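Local coordinates for protein 3,4-dihydroxybenzoate decarboxylase (Enterobacter cloacae, PDB 5NY5) that catalyses the decarboxylation of 3,4-dihydroxybenzoate and, in reverse, para-carboxylates catechols, as a UbiD-family enzyme dependent on prenylated FMN and probably a metal ion, at residues V38-G43 against K49-T54; I143-F148 against V275-H280; L155-D158 against L164-V167; E394-I399 against D439-P444; I413-T418 against F473-F478. All coordinates share one frame; numbering follows the deposited sequence.

Contact 1. Residues V38-G43 against K49-T54; sequences VYRHIG and KRPTRT
The later part of helix 34-42, in the UbiD N-terminal domain, is met by the extended loop K49-T54 returning toward strand 57-60, and R40 and T52 carry the polar part of the meeting. R40 turns its guanidinium edge to the loop: NE and NH1 both bond to K49 O, each at 3.1 Å, a side-on grip on one oxygen that lies in the guanidinium plane. NE comes 26° off the carbonyl plane of K49, whereas NH1 stands well above that plane and so misses a lone pair. A bend at chi2 (-126°) in R40 brings this edge to K49 O, with P51 CD against one guanidinium face, 3.5 Å from R40 NH1. The peptide before P51 is cis. P51 CG lies 3.7 Å from H41 ND1, the two side chains running alongside each other. Further along, T52 OG1 donates to R40 O at 3.0 Å, in the carbonyl plane, and also meets G45 N in the connecting loop. The R53 guanidinium lies with one face under H41 O, which is 3.6 Å from R53 CZ. Farther on, G43 CA approaches R53 O to 3.1 Å, a CA-H...O contact. R50 turns to the second subunit, where it forms a salt bridge with D409 of that chain. Two N-H groups of a charged guanidinium thus satisfy K49 O, while R40 O and H41 O are met by a hydroxyl and a guanidinium face, so helix and loop are tied mainly through backbone carbonyls.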
# COMPACT_ATOMS: atom_id res chain seq x y z
N VAL A 38 12.09 -41.31 -20.19
CA VAL A 38 11.04 -42.32 -20.03
C VAL A 38 10.34 -42.15 -18.69
O VAL A 38 9.11 -42.07 -18.61
CB VAL A 38 11.62 -43.73 -20.18
CG1 VAL A 38 10.60 -44.78 -19.79
CG2 VAL A 38 12.09 -43.95 -21.61
N TYR A 39 11.12 -42.10 -17.60
CA TYR A 39 10.51 -42.03 -16.28
C TYR A 39 9.83 -40.69 -16.02
O TYR A 39 9.04 -40.58 -15.08
CB TYR A 39 11.55 -42.30 -15.19
CG TYR A 39 10.93 -42.59 -13.85
CD1 TYR A 39 9.97 -43.59 -13.72
CD2 TYR A 39 11.28 -41.88 -12.72
CE1 TYR A 39 9.39 -43.87 -12.50
CE2 TYR A 39 10.71 -42.15 -11.50
CZ TYR A 39 9.76 -43.15 -11.39
OH TYR A 39 9.18 -43.42 -10.18
N ARG A 40 10.13 -39.66 -16.82
CA ARG A 40 9.41 -38.40 -16.70
C ARG A 40 7.91 -38.60 -16.90
O ARG A 40 7.10 -37.97 -16.22
CB ARG A 40 9.95 -37.38 -17.70
CG ARG A 40 9.13 -36.12 -17.79
CD ARG A 40 8.73 -35.83 -19.21
NE ARG A 40 8.04 -34.55 -19.33
CZ ARG A 40 7.99 -33.84 -20.45
NH1 ARG A 40 7.35 -32.68 -20.47
NH2 ARG A 40 8.60 -34.28 -21.54
N HIS A 41 7.54 -39.48 -17.83
CA HIS A 41 6.13 -39.76 -18.08
C HIS A 41 5.53 -40.71 -17.06
O HIS A 41 4.31 -40.72 -16.89
CB HIS A 41 5.95 -40.37 -19.48
CG HIS A 41 6.35 -39.46 -20.60
ND1 HIS A 41 5.52 -38.47 -21.09
CD2 HIS A 41 7.48 -39.39 -21.33
CE1 HIS A 41 6.13 -37.84 -22.07
NE2 HIS A 41 7.32 -38.37 -22.24
N ILE A 42 6.35 -41.51 -16.38
CA ILE A 42 5.86 -42.62 -15.58
C ILE A 42 5.80 -42.29 -14.10
O ILE A 42 4.80 -42.57 -13.43
CB ILE A 42 6.72 -43.88 -15.85
CG1 ILE A 42 6.41 -44.42 -17.25
CG2 ILE A 42 6.47 -44.94 -14.79
CD1 ILE A 42 7.32 -45.51 -17.71
N GLY A 43 6.84 -41.68 -13.54
CA GLY A 43 6.84 -41.46 -12.11
C GLY A 43 7.71 -40.35 -11.55
O GLY A 43 7.88 -40.25 -10.33
N LYS A 49 8.39 -30.78 -15.69
CA LYS A 49 7.45 -30.23 -16.65
C LYS A 49 6.49 -31.30 -17.15
O LYS A 49 6.88 -32.43 -17.44
CB LYS A 49 8.19 -29.61 -17.83
CG LYS A 49 7.26 -28.97 -18.85
CD LYS A 49 7.94 -28.76 -20.18
CE LYS A 49 6.95 -28.25 -21.21
NZ LYS A 49 7.61 -28.05 -22.52
N ARG A 50 5.22 -30.92 -17.28
CA ARG A 50 4.17 -31.83 -17.72
C ARG A 50 4.38 -32.23 -19.18
O ARG A 50 4.94 -31.46 -19.96
CB ARG A 50 2.80 -31.18 -17.53
CG ARG A 50 2.18 -31.40 -16.15
CD ARG A 50 3.13 -31.01 -15.02
NE ARG A 50 2.52 -31.16 -13.70
CZ ARG A 50 3.20 -31.13 -12.56
NH1 ARG A 50 4.52 -30.96 -12.58
NH2 ARG A 50 2.57 -31.27 -11.41
N PRO A 51 3.94 -33.44 -19.56
CA PRO A 51 3.23 -34.43 -18.74
C PRO A 51 4.12 -35.21 -17.78
O PRO A 51 5.22 -35.63 -18.15
CB PRO A 51 2.61 -35.36 -19.78
CG PRO A 51 3.57 -35.33 -20.90
CD PRO A 51 4.10 -33.92 -20.94
N THR A 52 3.64 -35.40 -16.56
CA THR A 52 4.33 -36.18 -15.55
C THR A 52 3.31 -36.57 -14.49
O THR A 52 2.18 -36.09 -14.50
CB THR A 52 5.50 -35.41 -14.94
OG1 THR A 52 6.14 -36.24 -13.96
CG2 THR A 52 5.01 -34.14 -14.26
N ARG A 53 3.74 -37.44 -13.58
CA ARG A 53 2.88 -37.92 -12.51
C ARG A 53 3.73 -38.75 -11.56
O ARG A 53 4.88 -39.08 -11.86
CB ARG A 53 1.71 -38.76 -13.05
CG ARG A 53 2.13 -39.97 -13.87
CD ARG A 53 0.95 -40.89 -14.13
NE ARG A 53 1.29 -41.99 -15.02
CZ ARG A 53 1.00 -42.02 -16.32
NH1 ARG A 53 0.36 -41.01 -16.89
NH2 ARG A 53 1.35 -43.07 -17.06
N THR A 54 3.14 -39.07 -10.42
CA THR A 54 3.72 -40.06 -9.53
C THR A 54 3.17 -41.43 -9.89
O THR A 54 2.02 -41.57 -10.31
CB THR A 54 3.40 -39.75 -8.06
OG1 THR A 54 1.98 -39.66 -7.89
CG2 THR A 54 4.06 -38.44 -7.64

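Contact 2. Residues I143-F148 against V275-H280; sequences IDAGPF and VREDQH
A145 is where the loop before strand 148-157 meets the turn V275-H280: its CA and that of D278 are the nearest pair, 4.3 Å apart. Its methyl group points at the turn and sits against backbone and aliphatic atoms, with A145 CB 3.6 Å from E277 O and 3.9 Å from D278 CB. These are van der Waals contacts, and no hydrogen bond joins the two segments. A145 O turns instead to T281 OG1, just beyond the turn. Past G146 and P147 the chain enters the strand at F148, whose ring offers its rim to a carboxylate. F148 CZ is 3.2 Å from E277 OE2, and the oxygen lies in the ring plane, at the edge where the aromatic hydrogens are; the carboxylate plane is turned 62° from the ring. E277 reaches this edge with a chain extended beyond CG (chi2 160°). Its other oxygen, OE1, accepts from N298 N, the hydrogen bond that fixes the carboxylate. The turn carrying E277 is type I, from R276 to Q279, and is braced by a salt bridge between R276 NH1 and D278 OD1 at 2.8 Å, though the hydrogen bond within it is weak, at 122°. D278 OD2 accepts from G284 N. The F148 side chain also packs on R171, a residue that binds prenylated FMN, which probably places the contact behind the cofactor site, empty here. The arrangement is the packing of a type I turn against the start of strand 148-157 in the Rift-related, FMN-binding-type beta domain of the UbiD family.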
# COMPACT_ATOMS: atom_id res chain seq x y z
N ILE A 143 21.58 -31.59 -21.62
CA ILE A 143 22.41 -30.43 -21.30
C ILE A 143 23.05 -30.54 -19.92
O ILE A 143 23.55 -29.54 -19.39
CB ILE A 143 21.62 -29.12 -21.43
CG1 ILE A 143 20.56 -29.03 -20.33
CG2 ILE A 143 20.99 -29.01 -22.81
CD1 ILE A 143 19.84 -27.70 -20.28
N ASP A 144 23.04 -31.72 -19.32
CA ASP A 144 23.68 -31.91 -18.02
C ASP A 144 25.19 -31.80 -18.16
O ASP A 144 25.77 -31.97 -19.23
CB ASP A 144 23.30 -33.27 -17.43
CG ASP A 144 21.89 -33.30 -16.89
OD1 ASP A 144 21.12 -32.35 -17.17
OD2 ASP A 144 21.54 -34.28 -16.20
N ALA A 145 25.85 -31.50 -17.03
CA ALA A 145 27.30 -31.38 -17.03
C ALA A 145 27.99 -32.70 -17.31
O ALA A 145 29.15 -32.71 -17.74
CB ALA A 145 27.78 -30.83 -15.69
N GLY A 146 27.30 -33.82 -17.09
CA GLY A 146 27.86 -35.13 -17.29
C GLY A 146 27.04 -36.16 -16.54
O GLY A 146 26.03 -35.83 -15.91
N PRO A 147 27.43 -37.42 -16.61
CA PRO A 147 26.73 -38.46 -15.84
C PRO A 147 26.77 -38.15 -14.36
O PRO A 147 27.77 -37.67 -13.83
CB PRO A 147 27.50 -39.74 -16.18
CG PRO A 147 28.78 -39.29 -16.82
CD PRO A 147 28.48 -37.99 -17.48
N PHE A 148 25.66 -38.42 -13.68
CA PHE A 148 25.46 -38.01 -12.30
C PHE A 148 25.01 -39.19 -11.45
O PHE A 148 24.19 -40.01 -11.88
CB PHE A 148 24.39 -36.91 -12.20
CG PHE A 148 24.96 -35.52 -12.08
CD1 PHE A 148 25.40 -35.04 -10.86
CD2 PHE A 148 25.02 -34.69 -13.18
CE1 PHE A 148 25.91 -33.76 -10.75
CE2 PHE A 148 25.53 -33.41 -13.08
CZ PHE A 148 25.98 -32.94 -11.86
N VAL A 275 37.89 -28.35 -9.97
CA VAL A 275 37.39 -28.60 -11.31
C VAL A 275 36.07 -27.87 -11.47
O VAL A 275 35.36 -27.61 -10.49
CB VAL A 275 37.24 -30.12 -11.58
CG1 VAL A 275 36.01 -30.67 -10.87
CG2 VAL A 275 37.17 -30.39 -13.07
N ARG A 276 35.74 -27.52 -12.71
CA ARG A 276 34.42 -27.00 -13.03
C ARG A 276 33.54 -28.14 -13.52
O ARG A 276 34.02 -29.05 -14.20
CB ARG A 276 34.49 -25.88 -14.07
CG ARG A 276 34.94 -26.28 -15.45
CD ARG A 276 34.99 -25.05 -16.35
NE ARG A 276 35.38 -25.38 -17.72
CZ ARG A 276 34.52 -25.67 -18.69
NH1 ARG A 276 33.22 -25.68 -18.45
NH2 ARG A 276 34.97 -25.95 -19.91
N GLU A 277 32.26 -28.08 -13.15
CA GLU A 277 31.38 -29.24 -13.28
C GLU A 277 31.25 -29.69 -14.73
O GLU A 277 31.28 -30.89 -15.02
CB GLU A 277 30.02 -28.91 -12.68
CG GLU A 277 29.31 -30.08 -12.03
CD GLU A 277 28.24 -29.64 -11.05
OE1 GLU A 277 28.06 -28.41 -10.90
OE2 GLU A 277 27.59 -30.50 -10.44
N ASP A 278 31.11 -28.75 -15.66
CA ASP A 278 30.86 -29.05 -17.06
C ASP A 278 32.14 -29.01 -17.90
O ASP A 278 32.09 -28.62 -19.07
CB ASP A 278 29.83 -28.09 -17.63
CG ASP A 278 30.30 -26.65 -17.62
OD1 ASP A 278 31.14 -26.30 -16.76
OD2 ASP A 278 29.85 -25.86 -18.47
N GLN A 279 33.27 -29.43 -17.32
CA GLN A 279 34.54 -29.30 -18.04
C GLN A 279 34.56 -30.12 -19.33
O GLN A 279 35.18 -29.70 -20.31
CB GLN A 279 35.70 -29.72 -17.13
CG GLN A 279 35.62 -31.15 -16.64
CD GLN A 279 36.96 -31.66 -16.15
OE1 GLN A 279 38.00 -31.05 -16.40
NE2 GLN A 279 36.95 -32.79 -15.45
N HIS A 280 33.88 -31.26 -19.35
CA HIS A 280 33.89 -32.12 -20.52
C HIS A 280 32.70 -31.89 -21.45
O HIS A 280 32.72 -32.37 -22.59
CB HIS A 280 33.91 -33.60 -20.10
CG HIS A 280 35.15 -34.00 -19.38
ND1 HIS A 280 36.37 -34.13 -20.00
CD2 HIS A 280 35.36 -34.32 -18.08
CE1 HIS A 280 37.28 -34.50 -19.12
NE2 HIS A 280 36.70 -34.62 -17.94

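Contact 3. Residues L155-D158 against L164-V167; sequences LASD and LTDV
L155 and V167 run alongside one another in a common direction, near the connecting loop of the beta hairpin made by strands 148-157 and 165-174 of the cofactor-binding beta domain. The short strand axes run 4.8 Å apart at 162°, nearly antiparallel. L155 CD2 reaches V167 CB at 3.5 Å, an apolar contact across a non-hydrogen-bonded pair. On the same face, at the next such pair, S157 OG comes against T165 CG2 at 3.4 Å. The T165 methyl lies anti to its carbonyl carbon, which turns it to the serine, while OG1 takes Y231 N as its partner and S157 OG meets E255. The opposite face carries A156 and D166, a hydrogen-bonded pair: D166 N to A156 O is 3.0 Å and A156 N to D166 O is 3.1 Å, the former straighter. D166 is a manganese ligand when the site is filled, and in this empty form its OD1 lies close to E233 OE1, another manganese ligand, while OD2 accepts from I190 N. Toward the turn, D158 and L164 keep a similar parallel course; D158 OD2 is 3.6 Å from L164 CD1 and forms a salt bridge with K196, and D158 OD1 accepts from E160 N. There the pairing ends on the bond from D158 N to L164 O, 2.8 Å long and 165° at the hydrogen.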
# COMPACT_ATOMS: atom_id res chain seq x y z
N LEU A 155 29.75 -40.97 3.91
CA LEU A 155 30.25 -41.06 5.27
C LEU A 155 31.63 -40.42 5.34
O LEU A 155 32.45 -40.60 4.44
CB LEU A 155 30.32 -42.51 5.74
CG LEU A 155 29.09 -43.40 5.57
CD1 LEU A 155 29.32 -44.77 6.20
CD2 LEU A 155 27.87 -42.75 6.16
N ALA A 156 31.89 -39.69 6.42
CA ALA A 156 33.17 -39.03 6.60
C ALA A 156 33.41 -38.79 8.09
O ALA A 156 32.47 -38.76 8.88
CB ALA A 156 33.25 -37.72 5.82
N SER A 157 34.68 -38.63 8.44
CA SER A 157 35.07 -38.40 9.82
C SER A 157 36.13 -37.30 9.88
O SER A 157 36.88 -37.08 8.93
CB SER A 157 35.62 -39.67 10.48
OG SER A 157 34.59 -40.62 10.67
N ASP A 158 36.16 -36.62 11.02
CA ASP A 158 37.15 -35.57 11.25
C ASP A 158 38.56 -36.13 11.09
O ASP A 158 38.89 -37.13 11.74
CB ASP A 158 36.96 -34.98 12.65
CG ASP A 158 37.76 -33.70 12.88
OD1 ASP A 158 38.91 -33.59 12.40
OD2 ASP A 158 37.23 -32.79 13.55
N LEU A 164 34.36 -37.76 15.57
CA LEU A 164 33.39 -36.83 15.01
C LEU A 164 33.07 -37.25 13.58
O LEU A 164 33.95 -37.22 12.71
CB LEU A 164 33.94 -35.40 15.04
CG LEU A 164 34.30 -34.86 16.42
CD1 LEU A 164 35.08 -33.57 16.31
CD2 LEU A 164 33.04 -34.66 17.25
N THR A 165 31.82 -37.64 13.34
CA THR A 165 31.40 -38.19 12.07
C THR A 165 30.27 -37.37 11.47
O THR A 165 29.56 -36.64 12.17
CB THR A 165 30.95 -39.65 12.22
OG1 THR A 165 29.75 -39.69 13.01
CG2 THR A 165 32.03 -40.48 12.89
N ASP A 166 30.11 -37.50 10.16
CA ASP A 166 29.03 -36.83 9.44
C ASP A 166 28.60 -37.70 8.27
O ASP A 166 29.44 -38.13 7.48
CB ASP A 166 29.46 -35.45 8.94
CG ASP A 166 28.33 -34.67 8.31
OD1 ASP A 166 27.20 -34.72 8.86
OD2 ASP A 166 28.55 -34.02 7.27
N VAL A 167 27.30 -37.97 8.18
CA VAL A 167 26.72 -38.70 7.06
C VAL A 167 25.70 -37.80 6.39
O VAL A 167 24.89 -37.15 7.06
CB VAL A 167 26.12 -40.05 7.51
CG1 VAL A 167 26.71 -40.49 8.85
CG2 VAL A 167 24.60 -40.03 7.55

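Contact 4. Residues E394-I399 against D439-P444; sequences ELKNII and DPSQSP
K396 and D439 form the salt bridge of this contact, with K396 NZ 2.7 Å from D439 OD2, which receives the ammonium through its syn lone pair, on the side of OD1. K396 is extended throughout, from CG anti to the backbone N (chi1 -174°) to its tip, and crosses the aspartate at about a right angle; its whole length is needed, since the nearest CA atoms, those of K396 and D439, are 9.4 Å apart. Hydrogen bonds to uncharged acceptors complete the grip. K396 NZ donates to S441 OG at 2.8 Å, and also to T418 O and M421 O of the second subunit; an ammonium has three hydrogens, so these four close acceptors from two chains must share them.

The residue just before strand 397-401 supplies the lysine; that strand belongs to the mixed five-stranded sheet of the UbiD C-terminal domain, while the lysine's partners sit on the loop joining strands 427-434 and 455-462. That loop is shaped by D439 itself. In an Asx turn D439 OD1 accepts from S441 N at 2.9 Å, inside a type I beta turn from D439 to Q442, and S441 OG donates to the same oxygen at 2.8 Å. Both donors come from one face of the carboxylate, 42° and 37° out of its plane. Q442 NE2 gives D439 OD2 a weak bond at 3.3 Å, while Q442 OE1 accepts from H436 N.

Packing is slight by comparison. Q442 and K396 pass each other running opposite ways, Q442 NE2 lying 4.0 Å from K396 CD.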
# COMPACT_ATOMS: atom_id res chain seq x y z
N GLU A 394 14.35 -21.21 4.11
CA GLU A 394 14.25 -21.35 2.66
C GLU A 394 12.81 -21.41 2.17
O GLU A 394 12.59 -21.51 0.96
CB GLU A 394 15.02 -22.59 2.21
CG GLU A 394 16.53 -22.39 2.27
CD GLU A 394 17.30 -23.69 2.21
OE1 GLU A 394 16.68 -24.76 2.40
OE2 GLU A 394 18.53 -23.64 1.98
N LEU A 395 11.83 -21.36 3.07
CA LEU A 395 10.45 -21.21 2.67
C LEU A 395 10.23 -19.84 2.03
O LEU A 395 10.87 -18.86 2.39
CB LEU A 395 9.52 -21.37 3.86
CG LEU A 395 9.13 -22.79 4.25
CD1 LEU A 395 8.58 -22.81 5.67
CD2 LEU A 395 8.09 -23.31 3.28
N LYS A 396 9.31 -19.79 1.07
CA LYS A 396 8.94 -18.55 0.41
C LYS A 396 7.52 -18.12 0.71
O LYS A 396 7.29 -16.97 1.09
CB LYS A 396 9.14 -18.68 -1.11
CG LYS A 396 8.91 -17.39 -1.87
CD LYS A 396 9.26 -17.56 -3.33
CE LYS A 396 8.99 -16.31 -4.12
NZ LYS A 396 9.22 -16.53 -5.57
N ASN A 397 6.55 -19.02 0.57
CA ASN A 397 5.15 -18.67 0.79
C ASN A 397 4.52 -19.64 1.77
O ASN A 397 4.92 -20.81 1.87
CB ASN A 397 4.37 -18.68 -0.53
CG ASN A 397 4.84 -17.61 -1.48
OD1 ASN A 397 5.17 -16.50 -1.08
ND2 ASN A 397 4.88 -17.94 -2.77
N ILE A 398 3.53 -19.15 2.51
CA ILE A 398 2.75 -19.94 3.45
C ILE A 398 1.28 -19.77 3.10
O ILE A 398 0.83 -18.66 2.80
CB ILE A 398 3.01 -19.51 4.91
CG1 ILE A 398 4.49 -19.68 5.27
CG2 ILE A 398 2.13 -20.30 5.86
CD1 ILE A 398 4.97 -21.10 5.20
N ILE A 399 0.54 -20.87 3.14
CA ILE A 399 -0.91 -20.83 3.02
C ILE A 399 -1.50 -21.44 4.28
O ILE A 399 -1.13 -22.56 4.67
CB ILE A 399 -1.40 -21.57 1.76
CG1 ILE A 399 -0.88 -20.86 0.52
CG2 ILE A 399 -2.91 -21.62 1.74
CD1 ILE A 399 -1.22 -21.55 -0.77
N ASP A 439 15.62 -20.20 -6.61
CA ASP A 439 14.42 -19.55 -7.11
C ASP A 439 14.83 -18.46 -8.09
O ASP A 439 15.48 -17.49 -7.68
CB ASP A 439 13.60 -18.96 -5.97
CG ASP A 439 12.28 -18.35 -6.42
OD1 ASP A 439 12.09 -18.11 -7.63
OD2 ASP A 439 11.42 -18.10 -5.56
N PRO A 440 14.49 -18.58 -9.38
CA PRO A 440 14.95 -17.57 -10.35
C PRO A 440 14.29 -16.22 -10.17
O PRO A 440 14.86 -15.21 -10.62
CB PRO A 440 14.58 -18.20 -11.70
CG PRO A 440 14.26 -19.63 -11.41
CD PRO A 440 13.72 -19.65 -10.02
N SER A 441 13.12 -16.15 -9.54
CA SER A 441 12.48 -14.87 -9.29
C SER A 441 13.09 -14.12 -8.11
O SER A 441 12.74 -12.95 -7.90
CB SER A 441 10.98 -15.07 -9.05
OG SER A 441 10.74 -15.71 -7.80
N GLN A 442 13.98 -14.74 -7.35
CA GLN A 442 14.67 -14.07 -6.25
C GLN A 442 15.88 -13.31 -6.77
O GLN A 442 17.04 -13.58 -6.45
CB GLN A 442 15.05 -15.08 -5.17
CG GLN A 442 13.84 -15.78 -4.58
CD GLN A 442 14.15 -16.51 -3.29
OE1 GLN A 442 15.20 -16.31 -2.68
NE2 GLN A 442 13.23 -17.37 -2.86
N SER A 443 15.58 -12.32 -7.61
CA SER A 443 16.56 -11.56 -8.36
C SER A 443 16.21 -10.08 -8.30
O SER A 443 15.03 -9.72 -8.28
CB SER A 443 16.61 -12.02 -9.83
OG SER A 443 17.37 -11.12 -10.62
N PRO A 444 17.22 -9.20 -8.27
CA PRO A 444 16.93 -7.77 -8.40
C PRO A 444 16.26 -7.42 -9.71
O PRO A 444 15.54 -6.41 -9.78
CB PRO A 444 18.32 -7.12 -8.29
CG PRO A 444 19.15 -8.12 -7.56
CD PRO A 444 18.64 -9.46 -8.00

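Contact 5. Residues I413-T418 against F473-F478; sequences ILWAMT and FERAPF
W415 and R475 make the whole of this contact, face on face. The guanidinium lies flat on the indole, planes 13° apart and group centres 3.7 Å from each other, and R475 CZ stands 17° off the normal through the six-membered ring, which makes it a cation-pi pair as well as a stack. Overlap is closest at the outer rim of that ring, where R475 NE is 3.4 Å from W415 CH2 and R475 NH1 is 3.5 Å from W415 CZ3. The side chains come from opposite directions, and a bend at chi3 (80°) lays the arginine's end over the ring.

Away from this patch the segments hardly meet: the buried surface totals 118 Å², and no hydrogen bond crosses. E474 is exposed, its CB directed away from the helix. The arginine's edge is held elsewhere, by a salt bridge from NH2 to D412 and a bond from NH1 to D404 O; NH2 also bonds to T47 O of the second subunit, while W415 NE1 donates to P291 O of that subunit. The pair is thus a cation-pi stack at a subunit interface, joining the segment after strand 455-462 to helix 410-419 of the UbiD C-terminal domain.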
# COMPACT_ATOMS: atom_id res chain seq x y z
N ILE A 413 -6.88 -26.65 -1.96
CA ILE A 413 -6.13 -25.48 -1.52
C ILE A 413 -6.58 -24.24 -2.29
O ILE A 413 -6.79 -23.17 -1.70
CB ILE A 413 -4.62 -25.72 -1.68
CG1 ILE A 413 -4.18 -26.89 -0.80
CG2 ILE A 413 -3.83 -24.47 -1.35
CD1 ILE A 413 -2.71 -27.24 -0.94
N LEU A 414 -6.75 -24.36 -3.61
CA LEU A 414 -7.24 -23.23 -4.39
C LEU A 414 -8.67 -22.89 -4.03
O LEU A 414 -9.09 -21.73 -4.19
CB LEU A 414 -7.11 -23.53 -5.88
CG LEU A 414 -5.68 -23.67 -6.41
CD1 LEU A 414 -5.67 -24.13 -7.85
CD2 LEU A 414 -4.93 -22.36 -6.27
N TRP A 415 -9.44 -23.86 -3.54
CA TRP A 415 -10.80 -23.57 -3.09
C TRP A 415 -10.80 -22.65 -1.88
O TRP A 415 -11.55 -21.67 -1.83
CB TRP A 415 -11.54 -24.87 -2.78
CG TRP A 415 -12.88 -24.64 -2.14
CD1 TRP A 415 -14.05 -24.34 -2.77
CD2 TRP A 415 -13.18 -24.68 -0.74
NE1 TRP A 415 -15.06 -24.20 -1.86
CE2 TRP A 415 -14.55 -24.40 -0.60
CE3 TRP A 415 -12.43 -24.93 0.41
CZ2 TRP A 415 -15.18 -24.36 0.64
CZ3 TRP A 415 -13.06 -24.88 1.64
CH2 TRP A 415 -14.42 -24.60 1.74
N ALA A 416 -9.97 -22.96 -0.88
CA ALA A 416 -9.84 -22.08 0.28
C ALA A 416 -9.35 -20.70 -0.13
O ALA A 416 -9.74 -19.70 0.48
CB ALA A 416 -8.91 -22.71 1.31
N MSE A 417 -8.50 -20.64 -1.15
CA MSE A 417 -7.97 -19.38 -1.67
C MSE A 417 -8.99 -18.62 -2.50
O MSE A 417 -8.77 -17.48 -2.87
CB MSE A 417 -6.72 -19.64 -2.50
CG MSE A 417 -5.53 -20.08 -1.69
SE MSE A 417 -3.88 -19.25 -2.26
CE MSE A 417 -3.37 -20.50 -3.64
N THR A 418 -10.12 -19.27 -2.79
CA THR A 418 -11.18 -18.67 -3.59
C THR A 418 -12.35 -18.19 -2.74
O THR A 418 -12.83 -17.07 -2.94
CB THR A 418 -11.67 -19.68 -4.64
OG1 THR A 418 -10.68 -19.82 -5.67
CG2 THR A 418 -12.96 -19.21 -5.27
N PHE A 473 -19.37 -20.53 7.37
CA PHE A 473 -18.48 -21.14 6.40
C PHE A 473 -18.44 -22.66 6.55
O PHE A 473 -17.45 -23.30 6.18
CB PHE A 473 -17.07 -20.56 6.52
CG PHE A 473 -16.93 -19.18 5.93
CD1 PHE A 473 -17.40 -18.07 6.61
CD2 PHE A 473 -16.32 -19.00 4.70
CE1 PHE A 473 -17.26 -16.80 6.08
CE2 PHE A 473 -16.18 -17.74 4.16
CZ PHE A 473 -16.65 -16.64 4.85
N GLU A 474 -19.50 -23.26 7.09
CA GLU A 474 -19.56 -24.71 7.19
C GLU A 474 -19.75 -25.32 5.81
O GLU A 474 -20.69 -24.97 5.09
CB GLU A 474 -20.69 -25.13 8.12
CG GLU A 474 -20.42 -26.42 8.88
CD GLU A 474 -21.55 -27.43 8.78
OE1 GLU A 474 -21.32 -28.52 8.21
OE2 GLU A 474 -22.67 -27.14 9.25
N ARG A 475 -18.86 -26.23 5.43
CA ARG A 475 -19.02 -26.93 4.17
C ARG A 475 -20.24 -27.84 4.23
O ARG A 475 -20.62 -28.33 5.30
CB ARG A 475 -17.76 -27.74 3.84
CG ARG A 475 -16.51 -26.88 3.76
CD ARG A 475 -15.28 -27.69 3.35
NE ARG A 475 -15.22 -27.93 1.91
CZ ARG A 475 -14.11 -28.26 1.26
NH1 ARG A 475 -12.96 -28.39 1.92
NH2 ARG A 475 -14.14 -28.46 -0.05
N ALA A 476 -20.86 -28.05 3.07
CA ALA A 476 -22.11 -28.78 2.99
C ALA A 476 -21.98 -30.15 3.66
O ALA A 476 -21.07 -30.91 3.32
CB ALA A 476 -22.53 -28.95 1.53
N PRO A 477 -22.85 -30.48 4.62
CA PRO A 477 -22.67 -31.72 5.38
C PRO A 477 -23.34 -32.93 4.74
O PRO A 477 -24.54 -33.13 4.89
CB PRO A 477 -23.30 -31.38 6.73
CG PRO A 477 -24.39 -30.41 6.38
CD PRO A 477 -23.96 -29.66 5.14
N PHE A 478 -22.56 -33.74 4.03
CA PHE A 478 -23.09 -34.94 3.43
C PHE A 478 -23.10 -36.08 4.44
O PHE A 478 -22.20 -36.21 5.26
CB PHE A 478 -22.28 -35.33 2.20
CG PHE A 478 -22.47 -34.39 1.04
CD1 PHE A 478 -21.64 -33.30 0.87
CD2 PHE A 478 -23.48 -34.60 0.12
CE1 PHE A 478 -21.81 -32.43 -0.19
CE2 PHE A 478 -23.66 -33.74 -0.94
CZ PHE A 478 -22.83 -32.65 -1.10

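Contact 1 is a surface contact, while the other four are buried. Contact 3 is nested in the loop closed by contact 2, both in the Rift-related domain, yet backbone bonding dominates contact 3 and van der Waals packing contact 2. Contacts 4 and 5 alternate along the chain and touch where I399 CD1 packs on M417 CE at 3.7 Å, joining strand 397-401 to helix 410-419. A lysine salt bridge works in contact 4, a stacked arginine in contact 5, and an arginine gripping a carbonyl in contact 1; contacts 1, 4 and 5 lie against the second subunit, which contact 2 barely touches. Contacts 3 and 5 lie on opposite sides of the chain's centre, with centres about 49 Å apart.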